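Local structure of SusD superfamily protein (Bacteroides fragilis, 3L22) at residues L47-R52 and N132-T137; V74-A79 and T425-Q430; T84-Y89 and P429-L434; L126-L131 and K146-R151. The protein probably binds glycans at the outer membrane for uptake, as other SusD-family proteins do, and carries several zinc ions in the crystal. All blocks are in the same frame, centred on the assembly; numbering follows the deposited sequence.

Interaction 1. Residues L47-R52 and N132-T137; sequences LVFDNR and NNLYPT
Segment 47-52 of helix 44-52 faces the irregular chain of 132-137 without backbone pairing, the closest CA atoms being those of Phe49 and Asn133, 9.0 Å apart. Leu134 carries the contact. Its CD2 sits among three side chains of the helix: Arg52 CD at 3.6 Å, Phe49 CE1 at 3.7 Å and Val48 CG1 at 3.8 Å. Leu134 CG and CD1 lie against Phe49 CZ. The carbonyl of Asn133 reaches the edge of the Phe49 ring near its plane, with O 3.7 Å from CE1. Arg52 is bent at chi3 (51°), which places NE beside a water. That water accepts from Arg52 NE at 2.8 Å and donates to Asn133 O at 2.9 Å, so it satisfies both polar atoms. Arg52 NH2 is held elsewhere, by Tyr424 O. The Phe49 ring also meets that of Tyr130. The contact is a buried apolar patch with one water bridge. It joins helix 44-52 to the loop after helix 113-131, within the largely helical fold of the SusD family.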
loop_
_atom_site.group_PDB
_atom_site.type_symbol
_atom_site.label_atom_id
_atom_site.label_comp_id
_atom_site.label_asym_id
_atom_site.label_seq_id
_atom_site.Cartn_x
_atom_site.Cartn_y
_atom_site.Cartn_z
ATOM N N LEU A 47 -0.972 8.055 -2.782
ATOM C CA LEU A 47 -2.085 8.958 -2.562
ATOM C C LEU A 47 -3.372 8.475 -3.250
ATOM O O LEU A 47 -4.473 8.713 -2.742
ATOM C CB LEU A 47 -1.737 10.374 -3.056
ATOM C CG LEU A 47 -0.763 11.124 -2.144
ATOM C CD1 LEU A 47 0.096 12.156 -2.907
ATOM C CD2 LEU A 47 -1.501 11.739 -0.967
ATOM N N VAL A 48 -3.226 7.802 -4.398
ATOM C CA VAL A 48 -4.350 7.203 -5.088
ATOM C C VAL A 48 -5.198 6.339 -4.166
ATOM O O VAL A 48 -6.416 6.436 -4.208
ATOM C CB VAL A 48 -3.895 6.392 -6.345
ATOM C CG1 VAL A 48 -4.925 5.306 -6.723
ATOM C CG2 VAL A 48 -3.629 7.351 -7.469
ATOM N N PHE A 49 -4.564 5.528 -3.319
ATOM C CA PHE A 49 -5.331 4.629 -2.448
ATOM C C PHE A 49 -6.101 5.344 -1.332
ATOM O O PHE A 49 -7.173 4.862 -0.941
ATOM C CB PHE A 49 -4.486 3.438 -1.994
ATOM C CG PHE A 49 -4.035 2.605 -3.160
ATOM C CD1 PHE A 49 -4.954 1.805 -3.850
ATOM C CD2 PHE A 49 -2.741 2.684 -3.636
ATOM C CE1 PHE A 49 -4.568 1.057 -4.965
ATOM C CE2 PHE A 49 -2.350 1.929 -4.751
ATOM C CZ PHE A 49 -3.275 1.120 -5.408
ATOM N N ASP A 50 -5.629 6.503 -0.878
ATOM C CA ASP A 50 -6.418 7.322 0.030
ATOM C C ASP A 50 -7.509 8.061 -0.686
ATOM O O ASP A 50 -8.614 8.164 -0.156
ATOM C CB ASP A 50 -5.541 8.263 0.821
ATOM C CG ASP A 50 -4.676 7.492 1.826
ATOM O OD1 ASP A 50 -5.272 6.910 2.788
ATOM O OD2 ASP A 50 -3.450 7.380 1.592
ATOM N N ASN A 51 -7.218 8.583 -1.873
ATOM C CA ASN A 51 -8.244 9.238 -2.679
ATOM C C ASN A 51 -9.393 8.307 -3.086
ATOM O O ASN A 51 -10.552 8.731 -3.156
ATOM C CB ASN A 51 -7.624 9.871 -3.927
ATOM C CG ASN A 51 -7.089 11.287 -3.656
ATOM O OD1 ASN A 51 -7.803 12.263 -3.862
ATOM N ND2 ASN A 51 -5.851 11.389 -3.156
ATOM N N ARG A 52 -9.093 7.042 -3.343
ATOM C CA ARG A 52 -10.139 6.072 -3.641
ATOM C C ARG A 52 -11.027 5.804 -2.457
ATOM O O ARG A 52 -12.215 5.542 -2.641
ATOM C CB ARG A 52 -9.561 4.787 -4.251
ATOM C CG ARG A 52 -9.085 5.032 -5.666
ATOM C CD ARG A 52 -8.446 3.828 -6.388
ATOM N NE ARG A 52 -9.205 2.577 -6.393
ATOM C CZ ARG A 52 -10.240 2.273 -7.177
ATOM N NH1 ARG A 52 -10.737 3.135 -8.066
ATOM N NH2 ARG A 52 -10.793 1.060 -7.068
ATOM N N ASN A 132 -2.922 -4.846 -9.158
ATOM C CA ASN A 132 -4.029 -5.775 -8.967
ATOM C C ASN A 132 -5.144 -5.162 -8.118
ATOM O O ASN A 132 -6.206 -5.758 -7.997
ATOM C CB ASN A 132 -3.560 -7.079 -8.289
ATOM C CG ASN A 132 -4.174 -8.333 -8.898
ATOM O OD1 ASN A 132 -4.545 -8.347 -10.066
ATOM N ND2 ASN A 132 -4.266 -9.414 -8.090
ATOM N N ASN A 133 -4.868 -4.025 -7.481
ATOM C CA ASN A 133 -5.858 -3.294 -6.692
ATOM C C ASN A 133 -6.354 -2.012 -7.360
ATOM O O ASN A 133 -6.984 -1.167 -6.688
ATOM C CB ASN A 133 -5.275 -3.003 -5.307
ATOM C CG ASN A 133 -5.292 -4.217 -4.407
ATOM O OD1 ASN A 133 -6.351 -4.558 -3.863
ATOM N ND2 ASN A 133 -4.140 -4.894 -4.260
ATOM N N LEU A 134 -6.157 -1.909 -8.683
ATOM C CA LEU A 134 -6.686 -0.806 -9.504
ATOM C C LEU A 134 -7.482 -1.276 -10.734
ATOM O O LEU A 134 -8.593 -0.798 -10.964
ATOM C CB LEU A 134 -5.570 0.137 -9.941
ATOM C CG LEU A 134 -4.937 0.945 -8.799
ATOM C CD1 LEU A 134 -3.599 1.568 -9.243
ATOM C CD2 LEU A 134 -5.946 1.994 -8.269
ATOM N N TYR A 135 -6.939 -2.223 -11.489
ATOM C CA TYR A 135 -7.472 -2.589 -12.799
ATOM C C TYR A 135 -8.561 -3.689 -12.813
ATOM O O TYR A 135 -9.525 -3.541 -13.512
ATOM C CB TYR A 135 -6.302 -2.875 -13.753
ATOM C CG TYR A 135 -5.456 -1.620 -13.923
ATOM C CD1 TYR A 135 -5.864 -0.587 -14.790
ATOM C CD2 TYR A 135 -4.292 -1.428 -13.185
ATOM C CE1 TYR A 135 -5.114 0.599 -14.925
ATOM C CE2 TYR A 135 -3.553 -0.231 -13.306
ATOM C CZ TYR A 135 -3.954 0.762 -14.174
ATOM O OH TYR A 135 -3.192 1.903 -14.295
ATOM N N PRO A 136 -8.437 -4.755 -12.000
ATOM C CA PRO A 136 -9.469 -5.763 -12.106
ATOM C C PRO A 136 -10.556 -5.614 -11.056
ATOM O O PRO A 136 -10.309 -5.077 -9.971
ATOM C CB PRO A 136 -8.716 -7.052 -11.806
ATOM C CG PRO A 136 -7.721 -6.634 -10.789
ATOM C CD PRO A 136 -7.294 -5.253 -11.214
ATOM N N THR A 137 -11.723 -6.161 -11.368
ATOM C CA THR A 137 -12.692 -6.475 -10.345
ATOM C C THR A 137 -11.992 -7.322 -9.280
ATOM O O THR A 137 -11.212 -8.211 -9.642
ATOM C CB THR A 137 -13.848 -7.268 -10.960
ATOM O OG1 THR A 137 -14.444 -6.462 -11.959
ATOM C CG2 THR A 137 -14.915 -7.674 -9.928
HETATM O O HOH W 1 -8.351 0.457 -4.745
#

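Interaction 2. Residues V74-A79 and T425-Q430; sequences VGITDA and TWPIPQ
The indole of Trp426 carries Val74 on one face. Val74 CG1 stands 3.9 Å from the centroid of the five-membered ring, almost on its normal, in a CH-pi contact. Val74 CG2 is 3.5 Å from Trp426 NE1. Val74 CG1 is anti to the backbone N (chi1 168°), which sets it over the indole. Thr84 of helix 79-103 and Val48 of helix 44-52 also touch Trp426. Next along the chain, Pro427 CD lies 3.3 Å from Val74 O, and Pro427 CG packs on the backbone of Gly75 and Ile76. Ile76 CG2 meets Pro427 CG at 3.9 Å, the two side chains crossing at about a right angle. A water donates to both Val74 O and Thr425 O, bridging the two segments at one end. At the other, Gln430 N donates to Ile76 O at 2.8 Å in a nearly straight bond (171°). Gly75 to Asp78 form a type I beta turn, and Gly75 N donates to Asp78 OD1 at 2.6 Å. The touching parts run nearly parallel but form no regular strand. The arrangement is a pair of loops, each leading into a helix, with Asp78 and Pro429 at the N-cap positions of helices 79-103 and 430-435.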
loop_
_atom_site.group_PDB
_atom_site.type_symbol
_atom_site.label_atom_id
_atom_site.label_comp_id
_atom_site.label_asym_id
_atom_site.label_seq_id
_atom_site.Cartn_x
_atom_site.Cartn_y
_atom_site.Cartn_z
ATOM N N VAL A 74 -11.821 7.948 -13.206
ATOM C CA VAL A 74 -10.565 7.855 -13.948
ATOM C C VAL A 74 -10.803 7.140 -15.275
ATOM O O VAL A 74 -11.445 6.063 -15.308
ATOM C CB VAL A 74 -9.451 7.143 -13.150
ATOM C CG1 VAL A 74 -8.289 6.814 -14.072
ATOM C CG2 VAL A 74 -9.007 8.038 -11.980
ATOM N N GLY A 75 -10.322 7.774 -16.355
ATOM C CA GLY A 75 -10.446 7.276 -17.724
ATOM C C GLY A 75 -9.105 6.852 -18.308
ATOM O O GLY A 75 -8.087 6.829 -17.612
ATOM N N ILE A 76 -9.114 6.519 -19.587
ATOM C CA ILE A 76 -7.914 5.978 -20.242
ATOM C C ILE A 76 -6.779 6.986 -20.429
ATOM O O ILE A 76 -5.652 6.563 -20.696
ATOM C CB ILE A 76 -8.234 5.273 -21.584
ATOM C CG1 ILE A 76 -8.788 6.260 -22.658
ATOM C CG2 ILE A 76 -9.230 4.088 -21.343
ATOM C CD1 ILE A 76 -9.081 5.585 -24.060
ATOM N N THR A 77 -7.043 8.292 -20.290
ATOM C CA THR A 77 -5.991 9.284 -20.508
ATOM C C THR A 77 -5.594 10.035 -19.253
ATOM O O THR A 77 -4.733 10.864 -19.340
ATOM C CB THR A 77 -6.340 10.321 -21.577
ATOM O OG1 THR A 77 -7.416 11.156 -21.113
ATOM C CG2 THR A 77 -6.744 9.638 -22.870
ATOM N N ASP A 78 -6.197 9.760 -18.097
ATOM C CA ASP A 78 -5.827 10.475 -16.867
ATOM C C ASP A 78 -4.358 10.258 -16.506
ATOM O O ASP A 78 -3.849 9.151 -16.603
ATOM C CB ASP A 78 -6.695 10.031 -15.692
ATOM C CG ASP A 78 -8.127 10.599 -15.771
ATOM O OD1 ASP A 78 -8.970 9.993 -16.455
ATOM O OD2 ASP A 78 -8.394 11.655 -15.163
ATOM N N ALA A 79 -3.689 11.325 -16.109
ATOM C CA ALA A 79 -2.255 11.283 -15.781
ATOM C C ALA A 79 -1.922 10.209 -14.757
ATOM O O ALA A 79 -0.919 9.509 -14.896
ATOM C CB ALA A 79 -1.758 12.668 -15.317
ATOM N N THR A 425 -13.334 0.180 -11.089
ATOM C CA THR A 425 -11.956 -0.066 -11.426
ATOM C C THR A 425 -11.463 1.021 -12.387
ATOM O O THR A 425 -12.245 1.781 -12.947
ATOM C CB THR A 425 -11.804 -1.413 -12.114
ATOM O OG1 THR A 425 -12.521 -1.376 -13.352
ATOM C CG2 THR A 425 -12.307 -2.570 -11.215
ATOM N N TRP A 426 -10.146 1.078 -12.536
ATOM C CA TRP A 426 -9.508 1.896 -13.529
ATOM C C TRP A 426 -9.476 1.102 -14.847
ATOM O O TRP A 426 -9.279 -0.113 -14.825
ATOM C CB TRP A 426 -8.077 2.188 -13.082
ATOM C CG TRP A 426 -7.921 3.281 -12.079
ATOM C CD1 TRP A 426 -8.902 3.905 -11.349
ATOM C CD2 TRP A 426 -6.699 3.910 -11.724
ATOM N NE1 TRP A 426 -8.347 4.886 -10.559
ATOM C CE2 TRP A 426 -6.997 4.917 -10.785
ATOM C CE3 TRP A 426 -5.374 3.747 -12.139
ATOM C CZ2 TRP A 426 -6.007 5.728 -10.217
ATOM C CZ3 TRP A 426 -4.376 4.579 -11.562
ATOM C CH2 TRP A 426 -4.706 5.541 -10.633
ATOM N N PRO A 427 -9.676 1.767 -15.977
ATOM C CA PRO A 427 -9.552 1.058 -17.240
ATOM C C PRO A 427 -8.081 0.981 -17.656
ATOM O O PRO A 427 -7.270 1.817 -17.243
ATOM C CB PRO A 427 -10.340 1.945 -18.202
ATOM C CG PRO A 427 -10.081 3.360 -17.656
ATOM C CD PRO A 427 -10.064 3.181 -16.166
ATOM N N ILE A 428 -7.743 -0.013 -18.476
ATOM C CA ILE A 428 -6.417 -0.131 -19.030
ATOM C C ILE A 428 -6.106 1.166 -19.796
ATOM O O ILE A 428 -6.908 1.573 -20.616
ATOM C CB ILE A 428 -6.273 -1.340 -19.987
ATOM C CG1 ILE A 428 -6.555 -2.673 -19.260
ATOM C CG2 ILE A 428 -4.864 -1.321 -20.616
ATOM C CD1 ILE A 428 -5.703 -2.945 -18.012
ATOM N N PRO A 429 -4.958 1.834 -19.497
ATOM C CA PRO A 429 -4.753 3.179 -20.052
ATOM C C PRO A 429 -4.385 3.207 -21.508
ATOM O O PRO A 429 -3.847 2.238 -22.027
ATOM C CB PRO A 429 -3.575 3.740 -19.232
ATOM C CG PRO A 429 -2.853 2.511 -18.792
ATOM C CD PRO A 429 -3.957 1.532 -18.470
ATOM N N GLN A 430 -4.633 4.345 -22.136
ATOM C CA GLN A 430 -4.270 4.566 -23.544
ATOM C C GLN A 430 -2.797 4.257 -23.868
ATOM O O GLN A 430 -2.523 3.754 -24.956
ATOM C CB GLN A 430 -4.589 6.009 -23.954
ATOM C CG GLN A 430 -4.291 6.399 -25.421
ATOM C CD GLN A 430 -5.154 5.655 -26.455
ATOM O OE1 GLN A 430 -6.003 4.809 -26.118
ATOM N NE2 GLN A 430 -4.946 5.991 -27.728
HETATM O O HOH W 2 -12.087 4.690 -13.113
#

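Interaction 3. Residues T84-Y89 and P429-L434; sequences TWTYAY and PQVELL
Trp85 and Glu432 both hold CG anti to the backbone N (chi1 -168° and -178°), and from there each side chain reaches toward the other helix. Glu432 then bends at chi2, bringing its carboxylate beside the indole N-H. Trp85 NE1 donates to Glu432 OE1 at 2.9 Å. The bond is bent, with an N-H...O angle of 146°, and reaches OE1 from above the carboxylate plane. Glu432 crosses the indole at about a right angle, with CG and CD each 3.5 Å from Trp85 CZ2. Glu432 OE2 has other partners, a salt bridge to Arg151 and a hydrogen bond from Asn436, which probably favour the charged form of the acid. Pro429 covers one indole face. Its CG makes a CH-pi contact 3.9 Å from the centroid of the five-membered ring, while CD lies 3.6 Å from Trp85 CE3. Tyr89 CE2 lies over the opposite face, so the indole is held between the two. Val431 CG2 meets Trp85 CD1 at 4.0 Å and Thr86 OG1 at 3.9 Å. The axes of segments 84-89 and 430-434 come within 10.3 Å. This is a helix-helix contact, bringing the short C-terminal helix 430-435 onto the long helix 79-103 of the SusD fold.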
loop_
_atom_site.group_PDB
_atom_site.type_symbol
_atom_site.label_atom_id
_atom_site.label_comp_id
_atom_site.label_asym_id
_atom_site.label_seq_id
_atom_site.Cartn_x
_atom_site.Cartn_y
_atom_site.Cartn_z
ATOM N N THR A 84 0.866 5.565 -13.244
ATOM C CA THR A 84 0.923 4.370 -12.432
ATOM C C THR A 84 1.331 3.179 -13.289
ATOM O O THR A 84 2.209 2.400 -12.914
ATOM C CB THR A 84 -0.426 4.081 -11.760
ATOM O OG1 THR A 84 -0.749 5.172 -10.881
ATOM C CG2 THR A 84 -0.360 2.737 -10.994
ATOM N N TRP A 85 0.680 3.057 -14.446
ATOM C CA TRP A 85 0.966 1.995 -15.407
ATOM C C TRP A 85 2.428 2.020 -15.889
ATOM O O TRP A 85 3.158 1.036 -15.746
ATOM C CB TRP A 85 0.017 2.106 -16.608
ATOM C CG TRP A 85 0.042 0.916 -17.490
ATOM C CD1 TRP A 85 0.865 0.712 -18.553
ATOM C CD2 TRP A 85 -0.791 -0.253 -17.393
ATOM N NE1 TRP A 85 0.616 -0.512 -19.110
ATOM C CE2 TRP A 85 -0.402 -1.124 -18.428
ATOM C CE3 TRP A 85 -1.807 -0.655 -16.519
ATOM C CZ2 TRP A 85 -1.002 -2.371 -18.632
ATOM C CZ3 TRP A 85 -2.408 -1.881 -16.722
ATOM C CH2 TRP A 85 -2.009 -2.723 -17.791
ATOM N N THR A 86 2.822 3.137 -16.487
ATOM C CA THR A 86 4.142 3.281 -17.038
ATOM C C THR A 86 5.216 3.023 -15.988
ATOM O O THR A 86 6.112 2.232 -16.244
ATOM C CB THR A 86 4.321 4.672 -17.653
ATOM O OG1 THR A 86 3.349 4.827 -18.694
ATOM C CG2 THR A 86 5.746 4.863 -18.268
ATOM N N TYR A 87 5.100 3.612 -14.788
ATOM C CA TYR A 87 6.203 3.475 -13.815
ATOM C C TYR A 87 6.209 2.143 -13.063
ATOM O O TYR A 87 7.292 1.678 -12.710
ATOM C CB TYR A 87 6.342 4.733 -12.919
ATOM C CG TYR A 87 6.851 5.858 -13.782
ATOM C CD1 TYR A 87 5.975 6.700 -14.461
ATOM C CD2 TYR A 87 8.207 6.018 -13.999
ATOM C CE1 TYR A 87 6.450 7.678 -15.316
ATOM C CE2 TYR A 87 8.690 6.972 -14.861
ATOM C CZ TYR A 87 7.812 7.796 -15.497
ATOM O OH TYR A 87 8.281 8.750 -16.319
ATOM N N ALA A 88 5.040 1.536 -12.839
ATOM C CA ALA A 88 4.981 0.180 -12.321
ATOM C C ALA A 88 5.674 -0.788 -13.287
ATOM O O ALA A 88 6.476 -1.584 -12.852
ATOM C CB ALA A 88 3.526 -0.290 -12.025
ATOM N N TYR A 89 5.350 -0.716 -14.577
ATOM C CA TYR A 89 5.941 -1.627 -15.556
ATOM C C TYR A 89 7.413 -1.342 -15.784
ATOM O O TYR A 89 8.167 -2.297 -16.020
ATOM C CB TYR A 89 5.130 -1.682 -16.898
ATOM C CG TYR A 89 3.970 -2.660 -16.788
ATOM C CD1 TYR A 89 4.199 -4.042 -16.775
ATOM C CD2 TYR A 89 2.670 -2.216 -16.600
ATOM C CE1 TYR A 89 3.159 -4.939 -16.589
ATOM C CE2 TYR A 89 1.620 -3.102 -16.460
ATOM C CZ TYR A 89 1.862 -4.464 -16.447
ATOM O OH TYR A 89 0.807 -5.338 -16.297
ATOM N N PRO A 429 -4.958 1.834 -19.497
ATOM C CA PRO A 429 -4.753 3.179 -20.052
ATOM C C PRO A 429 -4.385 3.207 -21.508
ATOM O O PRO A 429 -3.847 2.238 -22.027
ATOM C CB PRO A 429 -3.575 3.740 -19.232
ATOM C CG PRO A 429 -2.853 2.511 -18.792
ATOM C CD PRO A 429 -3.957 1.532 -18.470
ATOM N N GLN A 430 -4.633 4.345 -22.136
ATOM C CA GLN A 430 -4.270 4.566 -23.544
ATOM C C GLN A 430 -2.797 4.257 -23.868
ATOM O O GLN A 430 -2.523 3.754 -24.956
ATOM C CB GLN A 430 -4.589 6.009 -23.954
ATOM C CG GLN A 430 -4.291 6.399 -25.421
ATOM C CD GLN A 430 -5.154 5.655 -26.455
ATOM O OE1 GLN A 430 -6.003 4.809 -26.118
ATOM N NE2 GLN A 430 -4.946 5.991 -27.728
ATOM N N VAL A 431 -1.869 4.543 -22.944
ATOM C CA VAL A 431 -0.451 4.229 -23.206
ATOM C C VAL A 431 -0.264 2.749 -23.543
ATOM O O VAL A 431 0.465 2.414 -24.455
ATOM C CB VAL A 431 0.509 4.637 -22.055
ATOM C CG1 VAL A 431 0.612 6.128 -21.977
ATOM C CG2 VAL A 431 0.078 4.042 -20.709
ATOM N N GLU A 432 -0.968 1.868 -22.843
ATOM C CA GLU A 432 -0.918 0.446 -23.142
ATOM C C GLU A 432 -1.698 0.100 -24.416
ATOM O O GLU A 432 -1.213 -0.681 -25.268
ATOM C CB GLU A 432 -1.464 -0.348 -21.948
ATOM C CG GLU A 432 -1.431 -1.872 -22.070
ATOM C CD GLU A 432 -0.035 -2.496 -22.015
ATOM O OE1 GLU A 432 0.942 -1.796 -21.710
ATOM O OE2 GLU A 432 0.070 -3.716 -22.259
ATOM N N LEU A 433 -2.890 0.673 -24.565
ATOM C CA LEU A 433 -3.770 0.314 -25.682
ATOM C C LEU A 433 -3.125 0.600 -27.035
ATOM O O LEU A 433 -3.361 -0.137 -27.989
ATOM C CB LEU A 433 -5.118 1.041 -25.577
ATOM C CG LEU A 433 -6.042 0.754 -24.374
ATOM C CD1 LEU A 433 -7.313 1.588 -24.581
ATOM C CD2 LEU A 433 -6.364 -0.732 -24.239
ATOM N N LEU A 434 -2.295 1.642 -27.105
ATOM C CA LEU A 434 -1.568 1.986 -28.327
ATOM C C LEU A 434 -0.552 0.916 -28.732
ATOM O O LEU A 434 -0.394 0.657 -29.901
ATOM C CB LEU A 434 -0.865 3.352 -28.189
ATOM C CG LEU A 434 -1.769 4.611 -28.218
ATOM C CD1 LEU A 434 -1.021 5.846 -27.694
ATOM C CD2 LEU A 434 -2.331 4.874 -29.628
#

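Interaction 4. Residues L126-L131 and K146-R151; sequences LAYYYL and KSVPLR
Tyr128 leaves helix 113-131 near its C-terminal end, and the contact folds the loop after that helix back onto it, in the helical fold of the SusD family. From CB the side chain points toward the loop. At the ring, CD1 meets Val148 CG2 at 4.2 Å, near the ring plane. Further out, CE1 comes 3.7 Å from Pro149 O, a carbonyl that accepts a hydrogen bond from Tyr89 OH. Leu150 CD1 lies over one face, 4.0 Å from the ring centroid and offset toward the rim, and makes a CH-pi contact. This leucine also touches His174, seen to bind zinc in crystals of this protein. One turn after Tyr128, Leu131 CB packs on Val148 CG1 at 4.2 Å. Ser147 and Val148 form a classic beta bulge opposite Ser166. Arg151 turns its guanidinium away, to Glu432 and Asn161. At the tip of Tyr128, OH donates to Arg151 O at 2.8 Å, with the oxygen at the edge of the ring and the donor tilted 33° from the carbonyl plane.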
loop_
_atom_site.group_PDB
_atom_site.type_symbol
_atom_site.label_atom_id
_atom_site.label_comp_id
_atom_site.label_asym_id
_atom_site.label_seq_id
_atom_site.Cartn_x
_atom_site.Cartn_y
_atom_site.Cartn_z
ATOM N N LEU A 126 5.419 -6.468 -5.129
ATOM C CA LEU A 126 4.742 -5.278 -4.666
ATOM C C LEU A 126 4.133 -4.450 -5.823
ATOM O O LEU A 126 2.982 -3.930 -5.730
ATOM C CB LEU A 126 5.721 -4.437 -3.812
ATOM C CG LEU A 126 5.128 -3.348 -2.934
ATOM C CD1 LEU A 126 4.020 -3.878 -1.962
ATOM C CD2 LEU A 126 6.220 -2.575 -2.152
ATOM N N ALA A 127 4.884 -4.329 -6.912
ATOM C CA ALA A 127 4.411 -3.564 -8.058
ATOM C C ALA A 127 3.140 -4.207 -8.627
ATOM O O ALA A 127 2.107 -3.536 -8.813
ATOM C CB ALA A 127 5.502 -3.465 -9.102
ATOM N N TYR A 128 3.186 -5.524 -8.844
ATOM C CA TYR A 128 1.997 -6.249 -9.314
ATOM C C TYR A 128 0.833 -6.173 -8.330
ATOM O O TYR A 128 -0.331 -6.116 -8.748
ATOM C CB TYR A 128 2.325 -7.716 -9.662
ATOM C CG TYR A 128 2.910 -7.854 -11.045
ATOM C CD1 TYR A 128 2.138 -7.547 -12.166
ATOM C CD2 TYR A 128 4.241 -8.252 -11.251
ATOM C CE1 TYR A 128 2.649 -7.637 -13.445
ATOM C CE2 TYR A 128 4.767 -8.358 -12.561
ATOM C CZ TYR A 128 3.957 -8.040 -13.644
ATOM O OH TYR A 128 4.419 -8.093 -14.927
ATOM N N TYR A 129 1.131 -6.188 -7.029
ATOM C CA TYR A 129 0.086 -6.117 -6.028
ATOM C C TYR A 129 -0.733 -4.816 -6.139
ATOM O O TYR A 129 -1.971 -4.826 -6.070
ATOM C CB TYR A 129 0.700 -6.272 -4.612
ATOM C CG TYR A 129 -0.229 -5.866 -3.511
ATOM C CD1 TYR A 129 -1.155 -6.766 -2.994
ATOM C CD2 TYR A 129 -0.180 -4.602 -2.971
ATOM C CE1 TYR A 129 -2.020 -6.416 -1.979
ATOM C CE2 TYR A 129 -1.065 -4.220 -1.938
ATOM C CZ TYR A 129 -1.966 -5.130 -1.447
ATOM O OH TYR A 129 -2.826 -4.786 -0.420
ATOM N N TYR A 130 -0.030 -3.694 -6.288
ATOM C CA TYR A 130 -0.727 -2.424 -6.455
ATOM C C TYR A 130 -1.527 -2.343 -7.780
ATOM O O TYR A 130 -2.665 -1.875 -7.767
ATOM C CB TYR A 130 0.230 -1.248 -6.257
ATOM C CG TYR A 130 0.629 -1.056 -4.796
ATOM C CD1 TYR A 130 -0.331 -0.780 -3.830
ATOM C CD2 TYR A 130 1.960 -1.109 -4.405
ATOM C CE1 TYR A 130 0.016 -0.574 -2.504
ATOM C CE2 TYR A 130 2.328 -0.924 -3.089
ATOM C CZ TYR A 130 1.356 -0.635 -2.142
ATOM O OH TYR A 130 1.697 -0.439 -0.835
ATOM N N LEU A 131 -0.989 -2.863 -8.877
ATOM C CA LEU A 131 -1.745 -2.931 -10.128
ATOM C C LEU A 131 -3.020 -3.785 -9.959
ATOM O O LEU A 131 -4.096 -3.427 -10.462
ATOM C CB LEU A 131 -0.890 -3.484 -11.261
ATOM C CG LEU A 131 0.348 -2.707 -11.735
ATOM C CD1 LEU A 131 1.086 -3.526 -12.792
ATOM C CD2 LEU A 131 -0.086 -1.296 -12.272
ATOM N N LYS A 146 -10.337 -9.974 -15.506
ATOM C CA LYS A 146 -9.065 -9.646 -16.164
ATOM C C LYS A 146 -8.370 -8.502 -15.452
ATOM O O LYS A 146 -9.001 -7.507 -15.114
ATOM C CB LYS A 146 -9.260 -9.279 -17.639
ATOM C CG LYS A 146 -9.676 -10.464 -18.499
ATOM C CD LYS A 146 -9.865 -9.983 -19.904
ATOM C CE LYS A 146 -10.310 -11.102 -20.857
ATOM N NZ LYS A 146 -9.998 -10.706 -22.281
ATOM N N SER A 147 -7.066 -8.657 -15.243
ATOM C CA SER A 147 -6.274 -7.664 -14.556
ATOM C C SER A 147 -5.297 -7.023 -15.526
ATOM O O SER A 147 -5.692 -6.114 -16.249
ATOM C CB SER A 147 -5.609 -8.280 -13.327
ATOM O OG SER A 147 -4.775 -7.342 -12.666
ATOM N N VAL A 148 -4.043 -7.488 -15.570
ATOM C CA VAL A 148 -2.983 -6.786 -16.293
ATOM C C VAL A 148 -2.078 -7.835 -16.973
ATOM O O VAL A 148 -2.090 -8.992 -16.576
ATOM C CB VAL A 148 -2.167 -5.876 -15.354
ATOM C CG1 VAL A 148 -3.055 -4.785 -14.657
ATOM C CG2 VAL A 148 -1.357 -6.683 -14.328
ATOM N N PRO A 149 -1.301 -7.444 -18.013
ATOM C CA PRO A 149 -0.292 -8.351 -18.577
ATOM C C PRO A 149 0.774 -8.734 -17.576
ATOM O O PRO A 149 1.317 -7.846 -16.879
ATOM C CB PRO A 149 0.344 -7.522 -19.690
ATOM C CG PRO A 149 -0.719 -6.445 -20.017
ATOM C CD PRO A 149 -1.363 -6.164 -18.741
ATOM N N LEU A 150 1.062 -10.036 -17.505
ATOM C CA LEU A 150 2.022 -10.548 -16.569
ATOM C C LEU A 150 3.374 -10.591 -17.300
ATOM O O LEU A 150 3.740 -11.601 -17.885
ATOM C CB LEU A 150 1.587 -11.930 -16.049
ATOM C CG LEU A 150 2.448 -12.602 -14.973
ATOM C CD1 LEU A 150 2.868 -11.625 -13.854
ATOM C CD2 LEU A 150 1.686 -13.786 -14.376
ATOM N N ARG A 151 4.086 -9.469 -17.282
ATOM C CA ARG A 151 5.381 -9.347 -17.973
ATOM C C ARG A 151 6.515 -9.755 -17.027
ATOM O O ARG A 151 6.755 -9.093 -16.016
ATOM C CB ARG A 151 5.586 -7.909 -18.459
ATOM C CG ARG A 151 4.415 -7.372 -19.297
ATOM C CD ARG A 151 4.736 -6.085 -20.004
ATOM N NE ARG A 151 3.638 -5.629 -20.852
ATOM C CZ ARG A 151 3.372 -6.072 -22.074
ATOM N NH1 ARG A 151 4.131 -6.997 -22.673
ATOM N NH2 ARG A 151 2.339 -5.550 -22.726
#

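How the interactions relate
From the N terminus, helix 44-52 comes first, and interaction 1 closes a loop from it to the chain at 132-137. Residues 74-79 and 84-89 lie inside that loop, but their partners lie near the C terminus, so interactions 2 and 3 cross interaction 1. Interaction 4 closes a short loop from 126-131 to 146-151. It crosses interaction 1 and is nested inside the long loops of interactions 2 and 3. Those two end on the same part of the chain and share Pro429 and Gln430. Tyr135 touches Pro427, Pro429 and Trp85, linking interactions 1, 2 and 3. Interactions 2 and 3 tie the C-terminal part to the N-terminal half; 1 and 4 join helices to the loop after helix 113-131.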